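Local coordinates for type VI immunity protein Atu4351 (Agrobacterium fabrum, PDB 6ITW), which is a type VI secretion immunity protein (Tdi1), which probably protects the bacterium by neutralising the partner effector toxin of its effector-immunity pair, at residues A[63-68]-A[191-196]; A[77-82]-A[97-102]; A[90-95]-A[143-148]; A[110-115]-A[204-209]. All blocks are in the same frame, centred on the assembly; numbering follows the deposited sequence.

Contact 1 (A[63-68]-A[191-196]); sequences EKYKSI and VDALSA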
loop_
_atom_site.group_PDB
_atom_site.type_symbol
_atom_site.label_atom_id
_atom_site.label_comp_id
_atom_site.label_asym_id
_atom_site.label_seq_id
_atom_site.Cartn_x
_atom_site.Cartn_y
_atom_site.Cartn_z
ATOM N N GLU A 63 3.253 -3.128 12.292
ATOM C CA GLU A 63 3.015 -2.592 13.620
ATOM C C GLU A 63 3.132 -1.068 13.632
ATOM O O GLU A 63 2.344 -0.391 14.299
ATOM C CB GLU A 63 3.984 -3.241 14.612
ATOM C CG GLU A 63 3.626 -2.992 16.077
ATOM C CD GLU A 63 2.309 -3.657 16.502
ATOM O OE1 GLU A 63 1.742 -4.486 15.742
ATOM O OE2 GLU A 63 1.841 -3.346 17.615
ATOM N N LYS A 64 4.072 -0.507 12.861
ATOM C CA LYS A 64 4.321 0.934 12.894
ATOM C C LYS A 64 3.249 1.733 12.157
ATOM O O LYS A 64 3.061 2.917 12.464
ATOM C CB LYS A 64 5.717 1.238 12.323
ATOM C CG LYS A 64 6.835 0.790 13.290
ATOM C CD LYS A 64 8.243 0.753 12.679
ATOM C CE LYS A 64 8.754 2.139 12.297
ATOM N NZ LYS A 64 10.250 2.156 12.130
ATOM N N TYR A 65 2.526 1.111 11.228
ATOM C CA TYR A 65 1.522 1.796 10.418
ATOM C C TYR A 65 0.090 1.327 10.682
ATOM O O TYR A 65 -0.802 1.643 9.886
ATOM C CB TYR A 65 1.862 1.635 8.929
ATOM C CG TYR A 65 3.136 2.373 8.549
ATOM C CD1 TYR A 65 4.392 1.812 8.798
ATOM C CD2 TYR A 65 3.089 3.644 7.978
ATOM C CE1 TYR A 65 5.568 2.483 8.473
ATOM C CE2 TYR A 65 4.265 4.331 7.651
ATOM C CZ TYR A 65 5.500 3.738 7.901
ATOM O OH TYR A 65 6.663 4.386 7.569
ATOM N N LYS A 66 -0.171 0.612 11.786
ATOM C CA LYS A 66 -1.517 0.067 12.011
ATOM C C LYS A 66 -2.550 1.164 12.276
ATOM O O LYS A 66 -3.734 0.993 11.952
ATOM C CB LYS A 66 -1.505 -0.936 13.172
ATOM C CG LYS A 66 -1.103 -0.313 14.509
ATOM C CD LYS A 66 -0.599 -1.349 15.523
ATOM C CE LYS A 66 -1.724 -2.098 16.209
ATOM N NZ LYS A 66 -1.305 -2.535 17.582
ATOM N N SER A 67 -2.133 2.297 12.843
ATOM C CA SER A 67 -3.065 3.405 12.999
ATOM C C SER A 67 -3.590 3.897 11.653
ATOM O O SER A 67 -4.738 4.356 11.568
ATOM C CB SER A 67 -2.412 4.557 13.762
ATOM O OG SER A 67 -1.252 5.018 13.087
ATOM N N ILE A 68 -2.778 3.823 10.591
ATOM C CA ILE A 68 -3.276 4.256 9.287
ATOM C C ILE A 68 -4.370 3.317 8.811
ATOM O O ILE A 68 -5.419 3.759 8.331
ATOM C CB ILE A 68 -2.131 4.354 8.265
ATOM C CG1 ILE A 68 -1.034 5.290 8.782
ATOM C CG2 ILE A 68 -2.655 4.800 6.909
ATOM C CD1 ILE A 68 -1.535 6.597 9.342
ATOM N N VAL A 191 7.805 13.802 2.240
ATOM C CA VAL A 191 7.329 14.010 3.606
ATOM C C VAL A 191 7.378 12.692 4.379
ATOM O O VAL A 191 7.446 11.604 3.806
ATOM C CB VAL A 191 5.878 14.569 3.680
ATOM C CG1 VAL A 191 5.758 15.916 3.020
ATOM C CG2 VAL A 191 4.912 13.585 3.040
ATOM N N ASP A 192 7.318 12.810 5.703
ATOM C CA ASP A 192 7.152 11.663 6.578
ATOM C C ASP A 192 5.857 10.920 6.247
ATOM O O ASP A 192 4.773 11.509 6.263
ATOM C CB ASP A 192 7.138 12.139 8.025
ATOM C CG ASP A 192 6.927 11.016 8.996
ATOM O OD1 ASP A 192 7.794 10.122 9.052
ATOM O OD2 ASP A 192 5.905 11.019 9.707
ATOM N N ALA A 193 5.967 9.619 5.963
ATOM C CA ALA A 193 4.799 8.869 5.495
ATOM C C ALA A 193 3.747 8.718 6.593
ATOM O O ALA A 193 2.555 8.947 6.353
ATOM C CB ALA A 193 5.223 7.496 4.972
ATOM N N LEU A 194 4.165 8.337 7.808
ATOM C CA LEU A 194 3.189 8.094 8.871
ATOM C C LEU A 194 2.395 9.359 9.202
ATOM O O LEU A 194 1.174 9.301 9.381
ATOM C CB LEU A 194 3.880 7.558 10.128
ATOM C CG LEU A 194 2.928 7.225 11.292
ATOM C CD1 LEU A 194 1.919 6.134 10.880
ATOM C CD2 LEU A 194 3.701 6.802 12.544
ATOM N N SER A 195 3.076 10.507 9.299
ATOM C CA SER A 195 2.398 11.774 9.571
ATOM C C SER A 195 1.432 12.132 8.454
ATOM O O SER A 195 0.262 12.437 8.709
ATOM C CB SER A 195 3.414 12.909 9.726
ATOM O OG SER A 195 4.176 12.727 10.895
ATOM N N ALA A 196 1.936 12.164 7.208
ATOM C CA ALA A 196 1.104 12.516 6.061
ATOM C C ALA A 196 -0.087 11.567 5.939
ATOM O O ALA A 196 -1.223 12.009 5.741
ATOM C CB ALA A 196 1.949 12.501 4.784
HETATM O O HOH W 1 6.777 7.269 8.161
#

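Contact 2 (A[77-82]-A[97-102]); sequences KQLNPV and AWNEDY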
loop_
_atom_site.group_PDB
_atom_site.type_symbol
_atom_site.label_atom_id
_atom_site.label_comp_id
_atom_site.label_asym_id
_atom_site.label_seq_id
_atom_site.Cartn_x
_atom_site.Cartn_y
_atom_site.Cartn_z
ATOM N N LYS A 77 -17.104 -3.555 7.973
ATOM C CA LYS A 77 -17.500 -4.900 8.392
ATOM C C LYS A 77 -16.705 -5.977 7.668
ATOM O O LYS A 77 -16.317 -6.982 8.277
ATOM C CB LYS A 77 -18.993 -5.119 8.147
ATOM C CG LYS A 77 -19.895 -3.996 8.662
ATOM C CD LYS A 77 -19.771 -3.784 10.180
ATOM C CE LYS A 77 -20.741 -2.695 10.644
ATOM N NZ LYS A 77 -20.538 -2.294 12.064
ATOM N N GLN A 78 -16.461 -5.794 6.374
ATOM C CA GLN A 78 -15.751 -6.792 5.583
ATOM C C GLN A 78 -14.230 -6.664 5.662
ATOM O O GLN A 78 -13.531 -7.678 5.778
ATOM C CB GLN A 78 -16.192 -6.691 4.134
ATOM C CG GLN A 78 -17.686 -6.774 3.963
ATOM C CD GLN A 78 -18.068 -6.868 2.515
ATOM O OE1 GLN A 78 -17.816 -5.944 1.732
ATOM N NE2 GLN A 78 -18.659 -7.994 2.133
ATOM N N LEU A 79 -13.694 -5.444 5.573
ATOM C CA LEU A 79 -12.250 -5.214 5.670
ATOM C C LEU A 79 -11.957 -4.635 7.048
ATOM O O LEU A 79 -11.703 -3.441 7.221
ATOM C CB LEU A 79 -11.771 -4.291 4.559
ATOM C CG LEU A 79 -11.996 -4.846 3.164
ATOM C CD1 LEU A 79 -11.459 -3.854 2.136
ATOM C CD2 LEU A 79 -11.352 -6.237 3.046
ATOM N N ASN A 80 -11.986 -5.506 8.036
ATOM C CA ASN A 80 -11.846 -5.087 9.420
ATOM C C ASN A 80 -10.409 -4.648 9.698
ATOM O O ASN A 80 -9.481 -5.450 9.522
ATOM C CB ASN A 80 -12.275 -6.256 10.306
ATOM C CG ASN A 80 -11.946 -6.059 11.766
ATOM O OD1 ASN A 80 -11.738 -4.940 12.250
ATOM N ND2 ASN A 80 -11.898 -7.168 12.487
ATOM N N PRO A 81 -10.179 -3.414 10.151
ATOM C CA PRO A 81 -8.789 -2.968 10.384
ATOM C C PRO A 81 -7.988 -3.908 11.271
ATOM O O PRO A 81 -6.782 -4.087 11.041
ATOM C CB PRO A 81 -8.949 -1.588 11.046
ATOM C CG PRO A 81 -10.403 -1.249 11.002
ATOM C CD PRO A 81 -11.192 -2.458 10.631
ATOM N N VAL A 82 -8.634 -4.538 12.261
ATOM C CA VAL A 82 -7.938 -5.435 13.187
ATOM C C VAL A 82 -7.340 -6.633 12.464
ATOM O O VAL A 82 -6.380 -7.233 12.951
ATOM C CB VAL A 82 -8.896 -5.888 14.325
ATOM C CG1 VAL A 82 -8.191 -6.821 15.306
ATOM C CG2 VAL A 82 -9.445 -4.684 15.095
ATOM N N ALA A 97 -1.524 -4.127 1.543
ATOM C CA ALA A 97 -1.929 -4.650 2.840
ATOM C C ALA A 97 -2.402 -6.087 2.697
ATOM O O ALA A 97 -2.837 -6.525 1.629
ATOM C CB ALA A 97 -3.046 -3.811 3.474
ATOM N N TRP A 98 -2.320 -6.832 3.788
ATOM C CA TRP A 98 -2.819 -8.199 3.799
ATOM C C TRP A 98 -4.037 -8.268 4.710
ATOM O O TRP A 98 -3.943 -7.974 5.913
ATOM C CB TRP A 98 -1.746 -9.176 4.270
ATOM C CG TRP A 98 -2.248 -10.570 4.333
ATOM C CD1 TRP A 98 -2.658 -11.249 5.453
ATOM C CD2 TRP A 98 -2.417 -11.466 3.231
ATOM N NE1 TRP A 98 -3.057 -12.517 5.109
ATOM C CE2 TRP A 98 -2.914 -12.681 3.754
ATOM C CE3 TRP A 98 -2.181 -11.367 1.852
ATOM C CZ2 TRP A 98 -3.188 -13.790 2.943
ATOM C CZ3 TRP A 98 -2.453 -12.468 1.045
ATOM C CH2 TRP A 98 -2.954 -13.665 1.597
ATOM N N ASN A 99 -5.173 -8.650 4.143
ATOM C CA ASN A 99 -6.385 -8.879 4.921
ATOM C C ASN A 99 -6.495 -10.373 5.200
ATOM O O ASN A 99 -6.420 -11.190 4.269
ATOM C CB ASN A 99 -7.634 -8.383 4.188
ATOM C CG ASN A 99 -8.913 -8.717 4.943
ATOM O OD1 ASN A 99 -9.482 -9.798 4.774
ATOM N ND2 ASN A 99 -9.354 -7.800 5.801
ATOM N N GLU A 100 -6.689 -10.724 6.478
ATOM C CA GLU A 100 -6.672 -12.131 6.880
ATOM C C GLU A 100 -7.812 -12.931 6.264
ATOM O O GLU A 100 -7.683 -14.149 6.096
ATOM C CB GLU A 100 -6.732 -12.253 8.397
ATOM C CG GLU A 100 -5.475 -11.840 9.101
ATOM C CD GLU A 100 -5.682 -11.777 10.596
ATOM O OE1 GLU A 100 -6.300 -12.718 11.140
ATOM O OE2 GLU A 100 -5.244 -10.789 11.228
ATOM N N ASP A 101 -8.921 -12.277 5.907
ATOM C CA ASP A 101 -10.070 -12.973 5.337
ATOM C C ASP A 101 -10.112 -12.924 3.820
ATOM O O ASP A 101 -10.563 -13.888 3.196
ATOM C CB ASP A 101 -11.379 -12.387 5.902
ATOM C CG ASP A 101 -11.403 -12.381 7.426
ATOM O OD1 ASP A 101 -11.282 -13.476 8.033
ATOM O OD2 ASP A 101 -11.513 -11.288 8.025
ATOM N N TYR A 102 -9.649 -11.835 3.201
ATOM C CA TYR A 102 -9.823 -11.656 1.764
ATOM C C TYR A 102 -8.513 -11.396 1.026
ATOM O O TYR A 102 -8.541 -11.086 -0.176
ATOM C CB TYR A 102 -10.841 -10.536 1.509
ATOM C CG TYR A 102 -12.212 -10.838 2.104
ATOM C CD1 TYR A 102 -13.120 -11.680 1.453
ATOM C CD2 TYR A 102 -12.589 -10.294 3.332
ATOM C CE1 TYR A 102 -14.389 -11.961 2.017
ATOM C CE2 TYR A 102 -13.837 -10.568 3.908
ATOM C CZ TYR A 102 -14.733 -11.397 3.247
ATOM O OH TYR A 102 -15.964 -11.644 3.833
HETATM O O HOH W 2 -11.758 -8.362 7.584
#

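Contact 3 (A[90-95]-A[143-148]); sequences SAFGKI and SFDAPD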
loop_
_atom_site.group_PDB
_atom_site.type_symbol
_atom_site.label_atom_id
_atom_site.label_comp_id
_atom_site.label_asym_id
_atom_site.label_seq_id
_atom_site.Cartn_x
_atom_site.Cartn_y
_atom_site.Cartn_z
ATOM N N SER A 90 3.715 2.129 -2.234
ATOM C CA SER A 90 4.291 2.871 -3.345
ATOM C C SER A 90 4.905 4.183 -2.891
ATOM O O SER A 90 4.778 4.586 -1.725
ATOM C CB SER A 90 3.223 3.165 -4.399
ATOM O OG SER A 90 2.446 4.294 -4.009
ATOM N N ALA A 91 5.532 4.880 -3.840
ATOM C CA ALA A 91 6.132 6.178 -3.590
ATOM C C ALA A 91 5.106 7.266 -3.275
ATOM O O ALA A 91 5.487 8.340 -2.780
ATOM C CB ALA A 91 6.952 6.578 -4.817
ATOM N N PHE A 92 3.829 7.032 -3.580
ATOM C CA PHE A 92 2.759 7.983 -3.309
ATOM C C PHE A 92 1.850 7.526 -2.169
ATOM O O PHE A 92 0.744 8.053 -2.008
ATOM C CB PHE A 92 1.942 8.231 -4.578
ATOM C CG PHE A 92 2.791 8.627 -5.759
ATOM C CD1 PHE A 92 3.088 9.962 -6.002
ATOM C CD2 PHE A 92 3.326 7.661 -6.597
ATOM C CE1 PHE A 92 3.898 10.323 -7.061
ATOM C CE2 PHE A 92 4.134 8.022 -7.670
ATOM C CZ PHE A 92 4.418 9.353 -7.903
ATOM N N GLY A 93 2.284 6.557 -1.372
ATOM C CA GLY A 93 1.511 6.207 -0.195
ATOM C C GLY A 93 0.414 5.200 -0.440
ATOM O O GLY A 93 -0.447 5.017 0.422
ATOM N N LYS A 94 0.417 4.533 -1.590
ATOM C CA LYS A 94 -0.563 3.488 -1.873
ATOM C C LYS A 94 -0.103 2.205 -1.183
ATOM O O LYS A 94 0.888 1.589 -1.595
ATOM C CB LYS A 94 -0.710 3.297 -3.384
ATOM C CG LYS A 94 -1.756 2.286 -3.843
ATOM C CD LYS A 94 -1.965 2.406 -5.352
ATOM C CE LYS A 94 -3.195 1.655 -5.858
ATOM N NZ LYS A 94 -3.266 1.622 -7.370
ATOM N N ILE A 95 -0.842 1.792 -0.152
ATOM C CA ILE A 95 -0.433 0.715 0.747
ATOM C C ILE A 95 -0.803 -0.652 0.176
ATOM O O ILE A 95 -1.958 -0.897 -0.202
ATOM C CB ILE A 95 -1.083 0.908 2.121
ATOM C CG1 ILE A 95 -0.591 2.218 2.743
ATOM C CG2 ILE A 95 -0.830 -0.312 3.006
ATOM C CD1 ILE A 95 -1.359 2.623 3.994
ATOM N N SER A 143 0.300 1.081 -12.408
ATOM C CA SER A 143 -0.784 1.473 -11.517
ATOM C C SER A 143 -0.276 1.967 -10.165
ATOM O O SER A 143 -1.033 2.611 -9.427
ATOM C CB SER A 143 -1.739 0.295 -11.316
ATOM O OG SER A 143 -1.088 -0.781 -10.640
ATOM N N PHE A 144 0.970 1.669 -9.805
ATOM C CA PHE A 144 1.523 2.169 -8.553
ATOM C C PHE A 144 2.264 3.471 -8.727
ATOM O O PHE A 144 2.705 4.048 -7.728
ATOM C CB PHE A 144 2.446 1.138 -7.915
ATOM C CG PHE A 144 1.729 -0.083 -7.491
ATOM C CD1 PHE A 144 0.759 -0.010 -6.504
ATOM C CD2 PHE A 144 1.983 -1.297 -8.091
ATOM C CE1 PHE A 144 0.065 -1.129 -6.108
ATOM C CE2 PHE A 144 1.298 -2.431 -7.694
ATOM C CZ PHE A 144 0.335 -2.344 -6.702
ATOM N N ASP A 145 2.405 3.939 -9.965
ATOM C CA ASP A 145 2.868 5.293 -10.222
ATOM C C ASP A 145 1.691 6.200 -9.881
ATOM O O ASP A 145 0.733 5.757 -9.239
ATOM C CB ASP A 145 3.331 5.444 -11.687
ATOM C CG ASP A 145 4.475 6.461 -11.869
ATOM O OD1 ASP A 145 4.430 7.584 -11.296
ATOM O OD2 ASP A 145 5.424 6.132 -12.623
ATOM N N ALA A 146 1.729 7.446 -10.301
ATOM C CA ALA A 146 0.597 8.323 -10.036
ATOM C C ALA A 146 0.562 9.382 -11.125
ATOM O O ALA A 146 1.521 10.156 -11.267
ATOM C CB ALA A 146 0.695 8.964 -8.643
ATOM N N PRO A 147 -0.495 9.420 -11.932
ATOM C CA PRO A 147 -0.578 10.425 -13.001
ATOM C C PRO A 147 -0.875 11.809 -12.444
ATOM O O PRO A 147 -1.574 11.966 -11.438
ATOM C CB PRO A 147 -1.737 9.921 -13.867
ATOM C CG PRO A 147 -2.615 9.151 -12.885
ATOM C CD PRO A 147 -1.650 8.504 -11.921
ATOM N N ASP A 148 -0.325 12.825 -13.106
ATOM C CA ASP A 148 -0.703 14.202 -12.804
ATOM C C ASP A 148 -2.046 14.540 -13.484
ATOM O O ASP A 148 -2.733 13.677 -14.049
ATOM C CB ASP A 148 0.414 15.155 -13.220
ATOM C CG ASP A 148 0.691 15.131 -14.730
ATOM O OD1 ASP A 148 -0.120 14.605 -15.545
ATOM O OD2 ASP A 148 1.756 15.638 -15.103
HETATM O O HOH W 3 0.745 4.652 -6.004
HETATM O O HOH W 4 5.306 4.503 -6.991
#

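Contact 4 (A[110-115]-A[204-209]); sequences LLHRVT and GPFTLY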
loop_
_atom_site.group_PDB
_atom_site.type_symbol
_atom_site.label_atom_id
_atom_site.label_comp_id
_atom_site.label_asym_id
_atom_site.label_seq_id
_atom_site.Cartn_x
_atom_site.Cartn_y
_atom_site.Cartn_z
ATOM N N LEU A 110 -3.706 8.653 -1.544
ATOM C CA LEU A 110 -3.786 9.907 -2.292
ATOM C C LEU A 110 -5.204 10.153 -2.811
ATOM O O LEU A 110 -5.737 11.257 -2.675
ATOM C CB LEU A 110 -2.786 9.870 -3.455
ATOM C CG LEU A 110 -2.632 11.111 -4.345
ATOM C CD1 LEU A 110 -2.245 12.281 -3.496
ATOM C CD2 LEU A 110 -1.603 10.910 -5.475
ATOM N N LEU A 111 -5.834 9.129 -3.387
ATOM C CA LEU A 111 -7.112 9.260 -4.074
ATOM C C LEU A 111 -8.298 8.796 -3.235
ATOM O O LEU A 111 -9.439 8.942 -3.682
ATOM C CB LEU A 111 -7.079 8.474 -5.399
ATOM C CG LEU A 111 -6.020 8.955 -6.408
ATOM C CD1 LEU A 111 -6.196 8.321 -7.782
ATOM C CD2 LEU A 111 -6.026 10.491 -6.499
ATOM N N HIS A 112 -8.050 8.261 -2.037
ATOM C CA HIS A 112 -9.084 7.822 -1.097
ATOM C C HIS A 112 -9.904 6.664 -1.658
ATOM O O HIS A 112 -11.135 6.698 -1.654
ATOM C CB HIS A 112 -9.988 8.975 -0.667
ATOM C CG HIS A 112 -9.399 9.810 0.419
ATOM N ND1 HIS A 112 -9.940 9.871 1.686
ATOM C CD2 HIS A 112 -8.293 10.590 0.444
ATOM C CE1 HIS A 112 -9.206 10.670 2.438
ATOM N NE2 HIS A 112 -8.197 11.115 1.711
ATOM N N ARG A 113 -9.205 5.618 -2.106
ATOM C CA ARG A 113 -9.834 4.439 -2.675
ATOM C C ARG A 113 -9.270 3.176 -2.022
ATOM O O ARG A 113 -8.141 3.156 -1.527
ATOM C CB ARG A 113 -9.648 4.402 -4.206
ATOM C CG ARG A 113 -10.169 5.662 -4.884
ATOM C CD ARG A 113 -9.959 5.679 -6.397
ATOM N NE ARG A 113 -10.244 7.028 -6.874
ATOM C CZ ARG A 113 -9.999 7.511 -8.094
ATOM N NH1 ARG A 113 -9.445 6.768 -9.052
ATOM N NH2 ARG A 113 -10.320 8.775 -8.345
ATOM N N VAL A 114 -10.088 2.129 -1.982
ATOM C CA VAL A 114 -9.677 0.820 -1.498
ATOM C C VAL A 114 -10.075 -0.205 -2.548
ATOM O O VAL A 114 -11.139 -0.093 -3.163
ATOM C CB VAL A 114 -10.306 0.470 -0.130
ATOM C CG1 VAL A 114 -9.857 -0.925 0.335
ATOM C CG2 VAL A 114 -9.950 1.507 0.928
ATOM N N THR A 115 -9.223 -1.206 -2.751
ATOM C CA THR A 115 -9.495 -2.250 -3.732
ATOM C C THR A 115 -9.180 -3.636 -3.179
ATOM O O THR A 115 -8.135 -3.848 -2.562
ATOM C CB THR A 115 -8.691 -2.030 -5.026
ATOM O OG1 THR A 115 -7.319 -1.771 -4.702
ATOM C CG2 THR A 115 -9.252 -0.853 -5.809
ATOM N N GLY A 204 -11.652 12.838 5.104
ATOM C CA GLY A 204 -12.688 12.335 4.231
ATOM C C GLY A 204 -12.756 10.819 4.137
ATOM O O GLY A 204 -11.863 10.102 4.607
ATOM N N PRO A 205 -13.816 10.307 3.510
ATOM C CA PRO A 205 -14.033 8.853 3.443
ATOM C C PRO A 205 -13.259 8.209 2.299
ATOM O O PRO A 205 -12.677 8.878 1.449
ATOM C CB PRO A 205 -15.545 8.732 3.198
ATOM C CG PRO A 205 -15.877 9.979 2.430
ATOM C CD PRO A 205 -14.960 11.068 2.975
ATOM N N PHE A 206 -13.298 6.877 2.284
ATOM C CA PHE A 206 -12.695 6.056 1.241
ATOM C C PHE A 206 -13.770 5.278 0.503
ATOM O O PHE A 206 -14.704 4.760 1.120
ATOM C CB PHE A 206 -11.690 5.059 1.824
ATOM C CG PHE A 206 -10.413 5.677 2.242
ATOM C CD1 PHE A 206 -10.351 6.466 3.387
ATOM C CD2 PHE A 206 -9.258 5.477 1.493
ATOM C CE1 PHE A 206 -9.159 7.044 3.774
ATOM C CE2 PHE A 206 -8.070 6.055 1.866
ATOM C CZ PHE A 206 -8.015 6.839 3.006
ATOM N N THR A 207 -13.614 5.154 -0.807
ATOM C CA THR A 207 -14.550 4.392 -1.617
ATOM C C THR A 207 -13.930 3.068 -2.031
ATOM O O THR A 207 -12.819 3.038 -2.574
ATOM C CB THR A 207 -14.985 5.181 -2.848
ATOM O OG1 THR A 207 -15.773 6.299 -2.420
ATOM C CG2 THR A 207 -15.826 4.297 -3.765
ATOM N N LEU A 208 -14.658 1.982 -1.764
ATOM C CA LEU A 208 -14.249 0.641 -2.159
ATOM C C LEU A 208 -14.657 0.384 -3.596
ATOM O O LEU A 208 -15.803 0.641 -3.979
ATOM C CB LEU A 208 -14.888 -0.399 -1.242
ATOM C CG LEU A 208 -14.808 -1.879 -1.623
ATOM C CD1 LEU A 208 -13.380 -2.387 -1.498
ATOM C CD2 LEU A 208 -15.740 -2.676 -0.716
ATOM N N TYR A 209 -13.724 -0.121 -4.391
ATOM C CA TYR A 209 -13.975 -0.409 -5.796
ATOM C C TYR A 209 -13.796 -1.890 -6.083
ATOM O O TYR A 209 -12.968 -2.572 -5.467
ATOM C CB TYR A 209 -13.041 0.375 -6.711
ATOM C CG TYR A 209 -13.412 1.814 -6.871
ATOM C CD1 TYR A 209 -13.094 2.751 -5.890
ATOM C CD2 TYR A 209 -14.067 2.248 -8.012
ATOM C CE1 TYR A 209 -13.429 4.086 -6.050
ATOM C CE2 TYR A 209 -14.407 3.584 -8.180
ATOM C CZ TYR A 209 -14.089 4.498 -7.197
ATOM O OH TYR A 209 -14.434 5.818 -7.363
#

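Contact 1 (A[63-68]-A[191-196])
Leu194 has CG anti to its own backbone N (chi1 -178°), and chi2 of 61° then turns CD1 onto Ile68 and Tyr65. In Tyr65 CG lies beside the backbone N (chi1 -67°); the CD2 and CE2 side of its ring reaches Leu194 in the first turn of helix 193-200. Leu194 CD1 meets most of the neighbours. It lies 3.7 Å from Ile68 CG1 and 4.0 Å from Tyr65 CD2, and it also rests near the Lys64 carbonyl oxygen and Ser67 OG. A leucine suits this place because one methyl can sit among several neighbours at the start of helix 66-73. Ala193 is small enough for its CB to approach the rim of the Tyr65 ring, near the ring plane, at 4.3 Å from CE2.

No direct hydrogen bond joins the segments; a water does it instead. It sits 2.9 Å from Tyr65 OH, accepts from Leu194 N at 2.8 Å and donates to Asp192 OD1, so the phenol is tied to the opening of the helix through one molecule. The other oxygen of Asp192, OD2, takes two bonds from Ser195: the backbone N at 2.9 Å, from above the carboxylate plane, and OG at 2.7 Å, on the anti side. Further along helix 193-200, Met197 meets both Tyr65 and Ile68.

Two helix starts thus meet, each with its N-cap residue, Tyr65 or Asp192, taking part in the water bridge. The contact ties the GAD-like part of the chain to the Tdi1 C-terminal part, and its polar half is a classic aspartate N-cap.

Contact 2 (A[77-82]-A[97-102])
Leu79 packs against Asn99 at the end of strand 94-99, where Asn99 forms an Asx turn that leads the chain toward strand 103-108, the next strand of the main mixed sheet. The tight part is here: Leu79 CD2 comes to 3.7 Å from Asn99 ND2, the two side chains crossing at about a right angle. The same methyl lies 4.3 Å from Tyr102 CD2. A leucine fits this buried place, its branched end lying on the Asn99 amide and Tyr102 on one side and meeting Val114, Cys116 and Leu119 elsewhere. Tyr102 turns the edge of its ring to the Gln78 carbonyl oxygen, 3.5 Å from CE2.

The other side is looser. Val82 and Glu100 only approach each other, and Glu100 OE2 has its hydrogen-bond partner in His85, outside the contact. The segments make no direct hydrogen bond; a single water with four partners bridges them. It donates to Gln78 O at 2.6 Å and to Asp101 OD2, and accepts from Asn80 N and from Asn99 ND2 at 3.0 Å. Asn99 suits its position because its amide works at both ends: ND2 serves the water and Thr84, while the oxygen holds the turn. CG is anti to the backbone N (chi1 175°), and with chi2 at -87° OD1 receives Asp101 N at 2.8 Å from above the carbonyl plane, and Tyr102 N at 2.6 Å in that plane, on a lone pair.

Contact 3 (A[90-95]-A[143-148])
A type I beta turn, Ser90 to Gly93, links neighbouring strands of the main sheet, and the chain at 143-148, from the Tdi1 C-terminal region, lies against it. Phe92, in the turn, offers a ring face to Ala146: the methyl CB stands 3.4 Å from the ring centroid and 6° off its normal, a CH-pi contact over the face of the ring. A small side chain suits this spot, since CB sits over the ring's centre. At the ring edge, near its plane, Phe144 O lies 3.8 Å from CD2.

Ser90 holds the turn from inside. Its OG lies between the backbone N and the carbonyl carbon (chi1 81°), and takes bonds from Phe92 N, an ST turn, and from Lys94 N. Gly93 has a positive phi, 86°, at which a side chain would run into the preceding carbonyl oxygen. Lys94 reaches out with an extended chain. Its CD passes the Phe144 ring at 3.8 Å from CD1, and NZ donates to Ser143 O over 3.2 Å, from above the carbonyl plane.

Two waters complete the interface. Both donate to Phe144 O at 2.7 Å; one also meets Ser90 OG, the other accepts from Ala91 N. Their two bonds grip this carbonyl without any direct protein donor across the contact, which implies an interface of two kinds: the Ala146 methyl and the Phe144 ring pack on Phe92 and the Lys94 chain, while water and lysine bind main-chain oxygens.

Contact 4 (A[110-115]-A[204-209])
His112 and Phe206 lay their rings over each other in an offset stack just before the parallel pair of strands 113-116 and 207-209, where the C-terminal part of the chain extends the main mixed sheet. The centroids are 4.3 Å apart and the planes 25° from parallel, with the imidazole ND1 over one face of the phenyl ring toward its rim. Histidine suits the place because its ring stacks while its edge bonds: ND1 donates to Pro205 O at 2.9 Å, an oxygen lying 16° out of the ring plane. This bond places the proton on ND1 and would limit rotation of the imidazole. His112 also belongs to a G1 beta bulge, together with Arg113 opposite Asn108, and its positive phi of 64° belongs to that turn of the backbone.

On one face of the sheet Arg113, Thr115, Thr207 and Tyr209 stand together, the extended arginine chain crossing the tyrosine obliquely with CG 3.8 Å from Tyr209 CE1 and Thr115 CG2 meeting Tyr209 CB. The other face carries Val114 and Leu208, with Val114 CG1 4.2 Å from Leu208 CD1. Beta-branched Val114 fits a strand and is buried, meeting Leu73 of helix 66-73 and Phe206 CB as well.

The backbone ladder runs from His112 O, which accepts Thr207 N, through Val114 N to Thr207 O, and ends with Tyr209 N, 2.9 Å from Val114 O.

In the fold
Contacts 2, 3 and 4 all reach the main mixed sheet, whereas contact 1 joins the starts of two helices. All four are partly buried, contact 3 lying nearest the chain's centre (about 9 Å between centres) and contact 2 furthest (about 14 Å). Contacts 2 and 3 use strand 94-99 at its two ends. Contact 4 alone pairs strands through direct main-chain bonds; the others lean on water, contact 3 adding a lysine bond. Contacts 1 and 3 join the GAD-like to the Tdi1 C-terminal range and touch through Ile68 and Ile95; contact 2 stays within the former. Leu79 of contact 2 packs on Val114 of contact 4, an apolar link from a water-bridged turn to the strand pair.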